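Local structure of protein transport protein SEC16 (3MZK) at residues A248-V259 with V277-L288. The protein helps initiate assembly of the COPII coat that forms transport vesicles at the endoplasmic reticulum, takes part in cargo selection, and is also involved in autophagy. Numbering follows the deposited sequence.
Sequences ASENWKSIVAAV and VLEFLIEFGIFL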
ATOM      1  N   ALA B 248      -5.878  30.328 -13.250  1.00 77.91           N
ATOM      2  CA  ALA B 248      -5.188  29.049 -13.361  1.00 70.59           C
ATOM      3  C   ALA B 248      -4.487  28.891 -14.702  1.00 68.77           C
ATOM      4  O   ALA B 248      -3.345  28.433 -14.764  1.00 77.17           O
ATOM      5  CB  ALA B 248      -6.159  27.901 -13.137  1.00 65.77           C
ATOM      6  N   SER B 249      -5.174  29.265 -15.775  1.00 62.53           N
ATOM      7  CA  SER B 249      -4.614  29.117 -17.112  1.00 72.18           C
ATOM      8  C   SER B 249      -3.543  30.170 -17.381  1.00 67.49           C
ATOM      9  O   SER B 249      -2.619  29.942 -18.157  1.00 71.35           O
ATOM     10  CB  SER B 249      -5.715  29.181 -18.171  1.00 74.89           C
ATOM     11  OG  SER B 249      -6.398  30.421 -18.122  1.00 87.73           O
ATOM     12  N   GLU B 250      -3.665  31.320 -16.728  1.00 60.39           N
ATOM     13  CA  GLU B 250      -2.699  32.394 -16.911  1.00 62.48           C
ATOM     14  C   GLU B 250      -1.419  32.155 -16.110  1.00 68.94           C
ATOM     15  O   GLU B 250      -0.347  32.612 -16.500  1.00 62.57           O
ATOM     16  CB  GLU B 250      -3.319  33.745 -16.548  1.00 65.69           C
ATOM     17  N   ASN B 251      -1.530  31.429 -15.000  1.00 72.65           N
ATOM     18  CA  ASN B 251      -0.380  31.186 -14.128  1.00 69.12           C
ATOM     19  C   ASN B 251       0.023  29.722 -14.002  1.00 62.89           C
ATOM     20  O   ASN B 251       0.647  29.337 -13.016  1.00 69.22           O
ATOM     21  CB  ASN B 251      -0.632  31.757 -12.731  1.00 69.14           C
ATOM     22  CG  ASN B 251      -0.795  33.259 -12.739  1.00 76.30           C
ATOM     23  OD1 ASN B 251       0.173  34.000 -12.571  1.00 76.32           O
ATOM     24  ND2 ASN B 251      -2.023  33.718 -12.940  1.00 84.96           N
ATOM     25  N   TRP B 252      -0.319  28.912 -14.998  1.00 57.36           N
ATOM     26  CA  TRP B 252      -0.081  27.474 -14.919  1.00 59.63           C
ATOM     27  C   TRP B 252       1.383  27.134 -14.679  1.00 68.95           C
ATOM     28  O   TRP B 252       1.698  26.148 -14.017  1.00 81.14           O
ATOM     29  CB  TRP B 252      -0.575  26.765 -16.180  1.00 54.36           C
ATOM     30  CG  TRP B 252       0.256  27.026 -17.407  1.00 63.50           C
ATOM     31  CD1 TRP B 252       0.099  28.044 -18.302  1.00 65.77           C
ATOM     32  CD2 TRP B 252       1.363  26.248 -17.877  1.00 66.52           C
ATOM     33  NE1 TRP B 252       1.042  27.950 -19.297  1.00 61.24           N
ATOM     34  CE2 TRP B 252       1.830  26.856 -19.060  1.00 60.63           C
ATOM     35  CE3 TRP B 252       2.008  25.099 -17.411  1.00 60.34           C
ATOM     36  CZ2 TRP B 252       2.907  26.356 -19.781  1.00 59.86           C
ATOM     37  CZ3 TRP B 252       3.080  24.604 -18.130  1.00 59.76           C
ATOM     38  CH2 TRP B 252       3.518  25.230 -19.301  1.00 60.47           C
ATOM     39  N   LYS B 253       2.280  27.950 -15.215  1.00 68.81           N
ATOM     40  CA  LYS B 253       3.706  27.684 -15.083  1.00 63.09           C
ATOM     41  C   LYS B 253       4.187  27.681 -13.628  1.00 61.49           C
ATOM     42  O   LYS B 253       4.879  26.758 -13.204  1.00 52.22           O
ATOM     43  CB  LYS B 253       4.513  28.673 -15.918  1.00 52.01           C
ATOM     44  CG  LYS B 253       4.731  28.222 -17.338  1.00 50.57           C
ATOM     45  CD  LYS B 253       5.615  29.199 -18.081  1.00 60.18           C
ATOM     46  CE  LYS B 253       5.816  28.798 -19.525  1.00 57.13           C
ATOM     47  NZ  LYS B 253       6.600  29.833 -20.238  1.00 57.53           N
ATOM     48  N   SER B 254       3.819  28.714 -12.875  1.00 62.33           N
ATOM     49  CA  SER B 254       4.231  28.828 -11.479  1.00 64.91           C
ATOM     50  C   SER B 254       3.485  27.841 -10.590  1.00 65.67           C
ATOM     51  O   SER B 254       4.000  27.412  -9.560  1.00 64.93           O
ATOM     52  CB  SER B 254       4.031  30.258 -10.972  1.00 78.55           C
ATOM     53  OG  SER B 254       2.696  30.689 -11.174  1.00 90.50           O
ATOM     54  N   ILE B 255       2.268  27.489 -10.992  1.00 66.96           N
ATOM     55  CA  ILE B 255       1.463  26.527 -10.248  1.00 61.65           C
ATOM     56  C   ILE B 255       2.107  25.143 -10.261  1.00 57.74           C
ATOM     57  O   ILE B 255       2.383  24.563  -9.218  1.00 50.92           O
ATOM     58  CB  ILE B 255       0.041  26.420 -10.823  1.00 54.86           C
ATOM     59  CG1 ILE B 255      -0.687  27.757 -10.694  1.00 48.78           C
ATOM     60  CG2 ILE B 255      -0.730  25.321 -10.122  1.00 44.91           C
ATOM     61  CD1 ILE B 255      -2.107  27.730 -11.218  1.00 54.52           C
ATOM     62  N   VAL B 256       2.348  24.619 -11.454  1.00 53.35           N
ATOM     63  CA  VAL B 256       3.005  23.331 -11.591  1.00 51.22           C
ATOM     64  C   VAL B 256       4.370  23.356 -10.908  1.00 52.04           C
ATOM     65  O   VAL B 256       4.755  22.400 -10.240  1.00 52.55           O
ATOM     66  CB  VAL B 256       3.146  22.931 -13.080  1.00 46.36           C
ATOM     67  CG1 VAL B 256       3.890  21.610 -13.218  1.00 39.47           C
ATOM     68  CG2 VAL B 256       1.777  22.829 -13.713  1.00 56.55           C
ATOM     69  N   ALA B 257       5.093  24.461 -11.068  1.00 59.75           N
ATOM     70  CA  ALA B 257       6.422  24.605 -10.475  1.00 56.74           C
ATOM     71  C   ALA B 257       6.371  24.501  -8.954  1.00 52.83           C
ATOM     72  O   ALA B 257       7.258  23.915  -8.338  1.00 60.02           O
ATOM     73  CB  ALA B 257       7.064  25.922 -10.904  1.00 40.11           C
ATOM     74  N   ALA B 258       5.327  25.067  -8.360  1.00 44.86           N
ATOM     75  CA  ALA B 258       5.136  24.995  -6.918  1.00 50.97           C
ATOM     76  C   ALA B 258       4.940  23.553  -6.472  1.00 65.68           C
ATOM     77  O   ALA B 258       5.532  23.113  -5.484  1.00 72.06           O
ATOM     78  CB  ALA B 258       3.955  25.846  -6.488  1.00 35.76           C
ATOM     79  N   VAL B 259       4.110  22.819  -7.205  1.00 49.76           N
ATOM     80  CA  VAL B 259       3.845  21.425  -6.875  1.00 49.88           C
ATOM     81  C   VAL B 259       5.109  20.576  -6.962  1.00 57.57           C
ATOM     82  O   VAL B 259       5.430  19.834  -6.037  1.00 51.12           O
ATOM     83  CB  VAL B 259       2.755  20.824  -7.781  1.00 57.29           C
ATOM     84  CG1 VAL B 259       2.684  19.318  -7.600  1.00 61.19           C
ATOM     85  CG2 VAL B 259       1.411  21.466  -7.486  1.00 45.16           C
ATOM     86  N   VAL B 277       0.670  13.549  -7.409  1.00 70.23           N
ATOM     87  CA  VAL B 277       1.214  14.564  -8.295  1.00 55.64           C
ATOM     88  C   VAL B 277       0.909  14.181  -9.742  1.00 61.92           C
ATOM     89  O   VAL B 277       0.679  15.038 -10.597  1.00 72.76           O
ATOM     90  CB  VAL B 277       2.732  14.742  -8.082  1.00 51.20           C
ATOM     91  CG1 VAL B 277       3.291  15.809  -9.015  1.00 52.72           C
ATOM     92  CG2 VAL B 277       3.016  15.120  -6.646  1.00 60.30           C
ATOM     93  N   LEU B 278       0.892  12.882 -10.005  1.00 54.79           N
ATOM     94  CA  LEU B 278       0.542  12.401 -11.328  1.00 62.74           C
ATOM     95  C   LEU B 278      -0.906  12.756 -11.673  1.00 66.68           C
ATOM     96  O   LEU B 278      -1.167  13.247 -12.766  1.00 72.85           O
ATOM     97  CB  LEU B 278       0.787  10.895 -11.456  1.00 70.78           C
ATOM     98  CG  LEU B 278       0.621  10.362 -12.881  1.00 68.40           C
ATOM     99  CD1 LEU B 278       1.415  11.219 -13.861  1.00 60.18           C
ATOM    100  CD2 LEU B 278       1.032   8.903 -12.982  1.00 65.29           C
ATOM    101  N   GLU B 279      -1.841  12.518 -10.752  1.00 61.19           N
ATOM    102  CA  GLU B 279      -3.232  12.909 -10.982  1.00 49.90           C
ATOM    103  C   GLU B 279      -3.316  14.389 -11.328  1.00 61.53           C
ATOM    104  O   GLU B 279      -3.978  14.778 -12.288  1.00 67.97           O
ATOM    105  CB  GLU B 279      -4.108  12.646  -9.762  1.00 52.61           C
ATOM    106  CG  GLU B 279      -4.133  11.216  -9.259  1.00 94.68           C
ATOM    107  CD  GLU B 279      -4.969  11.073  -7.995  1.00117.61           C
ATOM    108  OE1 GLU B 279      -6.047  11.702  -7.929  1.00123.98           O
ATOM    109  OE2 GLU B 279      -4.544  10.351  -7.064  1.00120.69           O
ATOM    110  N   PHE B 280      -2.641  15.212 -10.533  1.00 60.00           N
ATOM    111  CA  PHE B 280      -2.664  16.655 -10.735  1.00 57.85           C
ATOM    112  C   PHE B 280      -2.190  17.066 -12.126  1.00 60.50           C
ATOM    113  O   PHE B 280      -2.759  17.963 -12.746  1.00 59.84           O
ATOM    114  CB  PHE B 280      -1.818  17.366  -9.679  1.00 52.04           C
ATOM    115  CG  PHE B 280      -1.437  18.757 -10.061  1.00 57.90           C
ATOM    116  CD1 PHE B 280      -2.360  19.782  -9.999  1.00 63.47           C
ATOM    117  CD2 PHE B 280      -0.162  19.040 -10.508  1.00 65.42           C
ATOM    118  CE1 PHE B 280      -2.013  21.066 -10.365  1.00 57.29           C
ATOM    119  CE2 PHE B 280       0.187  20.320 -10.876  1.00 53.15           C
ATOM    120  CZ  PHE B 280      -0.741  21.332 -10.803  1.00 42.80           C
ATOM    121  N   LEU B 281      -1.137  16.420 -12.612  1.00 54.42           N
ATOM    122  CA  LEU B 281      -0.570  16.781 -13.903  1.00 45.53           C
ATOM    123  C   LEU B 281      -1.533  16.463 -15.043  1.00 56.09           C
ATOM    124  O   LEU B 281      -1.730  17.270 -15.952  1.00 61.30           O
ATOM    125  CB  LEU B 281       0.773  16.083 -14.121  1.00 46.54           C
ATOM    126  CG  LEU B 281       1.938  16.625 -13.289  1.00 46.03           C
ATOM    127  CD1 LEU B 281       3.216  15.862 -13.573  1.00 49.60           C
ATOM    128  CD2 LEU B 281       2.126  18.094 -13.570  1.00 38.97           C
ATOM    129  N   ILE B 282      -2.141  15.287 -14.988  1.00 51.56           N
ATOM    130  CA  ILE B 282      -3.090  14.891 -16.011  1.00 46.70           C
ATOM    131  C   ILE B 282      -4.389  15.696 -15.919  1.00 59.00           C
ATOM    132  O   ILE B 282      -4.837  16.269 -16.909  1.00 53.78           O
ATOM    133  CB  ILE B 282      -3.364  13.395 -15.943  1.00 50.78           C
ATOM    134  CG1 ILE B 282      -2.047  12.634 -16.110  1.00 48.89           C
ATOM    135  CG2 ILE B 282      -4.366  12.992 -17.005  1.00 62.25           C
ATOM    136  CD1 ILE B 282      -2.179  11.140 -15.949  1.00 43.52           C
ATOM    137  N   GLU B 283      -4.983  15.755 -14.733  1.00 63.29           N
ATOM    138  CA  GLU B 283      -6.191  16.553 -14.531  1.00 63.89           C
ATOM    139  C   GLU B 283      -6.023  17.995 -15.003  1.00 67.69           C
ATOM    140  O   GLU B 283      -6.915  18.564 -15.630  1.00 72.43           O
ATOM    141  CB  GLU B 283      -6.598  16.537 -13.060  1.00 64.70           C
ATOM    142  CG  GLU B 283      -7.259  15.248 -12.638  1.00 77.09           C
ATOM    143  CD  GLU B 283      -8.546  15.008 -13.386  1.00 89.23           C
ATOM    144  OE1 GLU B 283      -9.372  15.943 -13.451  1.00 94.35           O
ATOM    145  OE2 GLU B 283      -8.729  13.895 -13.922  1.00103.76           O
ATOM    146  N   PHE B 284      -4.872  18.578 -14.691  1.00 53.67           N
ATOM    147  CA  PHE B 284      -4.592  19.965 -15.033  1.00 57.63           C
ATOM    148  C   PHE B 284      -4.223  20.093 -16.513  1.00 57.58           C
ATOM    149  O   PHE B 284      -4.504  21.112 -17.150  1.00 55.38           O
ATOM    150  CB  PHE B 284      -3.462  20.507 -14.151  1.00 56.62           C
ATOM    151  CG  PHE B 284      -3.322  22.000 -14.191  1.00 59.85           C
ATOM    152  CD1 PHE B 284      -2.113  22.601 -13.895  1.00 66.18           C
ATOM    153  CD2 PHE B 284      -4.401  22.802 -14.508  1.00 61.03           C
ATOM    154  CE1 PHE B 284      -1.979  23.977 -13.927  1.00 67.26           C
ATOM    155  CE2 PHE B 284      -4.273  24.174 -14.544  1.00 60.08           C
ATOM    156  CZ  PHE B 284      -3.061  24.762 -14.250  1.00 65.08           C
ATOM    157  N   GLY B 285      -3.588  19.056 -17.054  1.00 54.01           N
ATOM    158  CA  GLY B 285      -3.271  19.006 -18.471  1.00 57.91           C
ATOM    159  C   GLY B 285      -4.510  18.875 -19.342  1.00 58.53           C
ATOM    160  O   GLY B 285      -4.476  19.179 -20.532  1.00 58.33           O
ATOM    161  N   ILE B 286      -5.605  18.412 -18.743  1.00 58.16           N
ATOM    162  CA  ILE B 286      -6.885  18.318 -19.427  1.00 59.70           C
ATOM    163  C   ILE B 286      -7.546  19.685 -19.448  1.00 63.32           C
ATOM    164  O   ILE B 286      -7.948  20.179 -20.496  1.00 71.27           O
ATOM    165  CB  ILE B 286      -7.822  17.320 -18.728  1.00 59.91           C
ATOM    166  CG1 ILE B 286      -7.435  15.887 -19.089  1.00 49.65           C
ATOM    167  CG2 ILE B 286      -9.268  17.586 -19.106  1.00 51.22           C
ATOM    168  CD1 ILE B 286      -8.075  14.852 -18.208  1.00 46.93           C
ATOM    169  N   PHE B 287      -7.646  20.297 -18.276  1.00 65.58           N
ATOM    170  CA  PHE B 287      -8.198  21.637 -18.157  1.00 59.79           C
ATOM    171  C   PHE B 287      -7.589  22.579 -19.189  1.00 65.06           C
ATOM    172  O   PHE B 287      -8.305  23.308 -19.873  1.00 84.88           O
ATOM    173  CB  PHE B 287      -7.959  22.176 -16.747  1.00 50.54           C
ATOM    174  CG  PHE B 287      -8.124  23.660 -16.628  1.00 56.65           C
ATOM    175  CD1 PHE B 287      -9.382  24.221 -16.495  1.00 58.51           C
ATOM    176  CD2 PHE B 287      -7.021  24.496 -16.639  1.00 59.09           C
ATOM    177  CE1 PHE B 287      -9.535  25.587 -16.382  1.00 61.57           C
ATOM    178  CE2 PHE B 287      -7.167  25.863 -16.526  1.00 61.65           C
ATOM    179  CZ  PHE B 287      -8.425  26.409 -16.397  1.00 65.05           C
ATOM    180  N   LEU B 288      -6.265  22.556 -19.296  1.00 56.40           N
ATOM    181  CA  LEU B 288      -5.549  23.452 -20.199  1.00 59.97           C
ATOM    182  C   LEU B 288      -5.929  23.210 -21.652  1.00 66.79           C
ATOM    183  O   LEU B 288      -6.038  24.152 -22.438  1.00 63.09           O
ATOM    184  CB  LEU B 288      -4.035  23.303 -20.020  1.00 54.09           C
ATOM    185  CG  LEU B 288      -3.514  23.829 -18.683  1.00 63.72           C
ATOM    186  CD1 LEU B 288      -2.041  23.476 -18.484  1.00 63.82           C
ATOM    187  CD2 LEU B 288      -3.744  25.329 -18.588  1.00 59.26           C
TER
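Phe280 and Phe284 both hold CG anti to the backbone N (chi1 162° and -166°), which extends their rings from helix 277-288 onto Val259, Val256 and Trp252 of the opposing segment. The pairing is a worked example of how antiparallel helices mesh without a single hydrogen bond passing between them: the axes of 252-259 and 277-288, running at 168°, come no closer than 11.5 Å, and large aromatic side chains span the distance. Phe284 is the knob, seated in a hole formed by Ala248, Trp252, Ile255 and Val256. Its CZ lies 3.7 Å from Trp252 CB, at the root of the indole side chain, in an oblique approach, while Val256 CG2 comes in near the ring plane, 3.9 Å from Phe284 CD1. The carbonyl O of Ala248 lies in the ring plane too, but off the CZ corner. Phe280 is approached differently. Val259 lays CG2 over one face in a CH-pi contact, 4.1 Å from the ring centroid, and Phe284 CB lies over the opposite face, each offset toward the rim, so the ring has a neighbour from each helix on its two faces. Beyond it, Val259 CG1 slides past Val277 CG1 at 3.8 Å. At the other end, where the break at Asn251 separates two short helices, Ser249 CB rests 4.0 Å from Phe287 CE2. Within the Sec23-binding region, an all-helical array of the TPR clan, this buried seam is flanked by helix 214-226, whose Leu222 touches Ile255 and Phe280, and by helix 294-303, whose Leu300 touches Val256 and Phe284; Phe238 of helix 231-240 meets Phe287 edge-to-face.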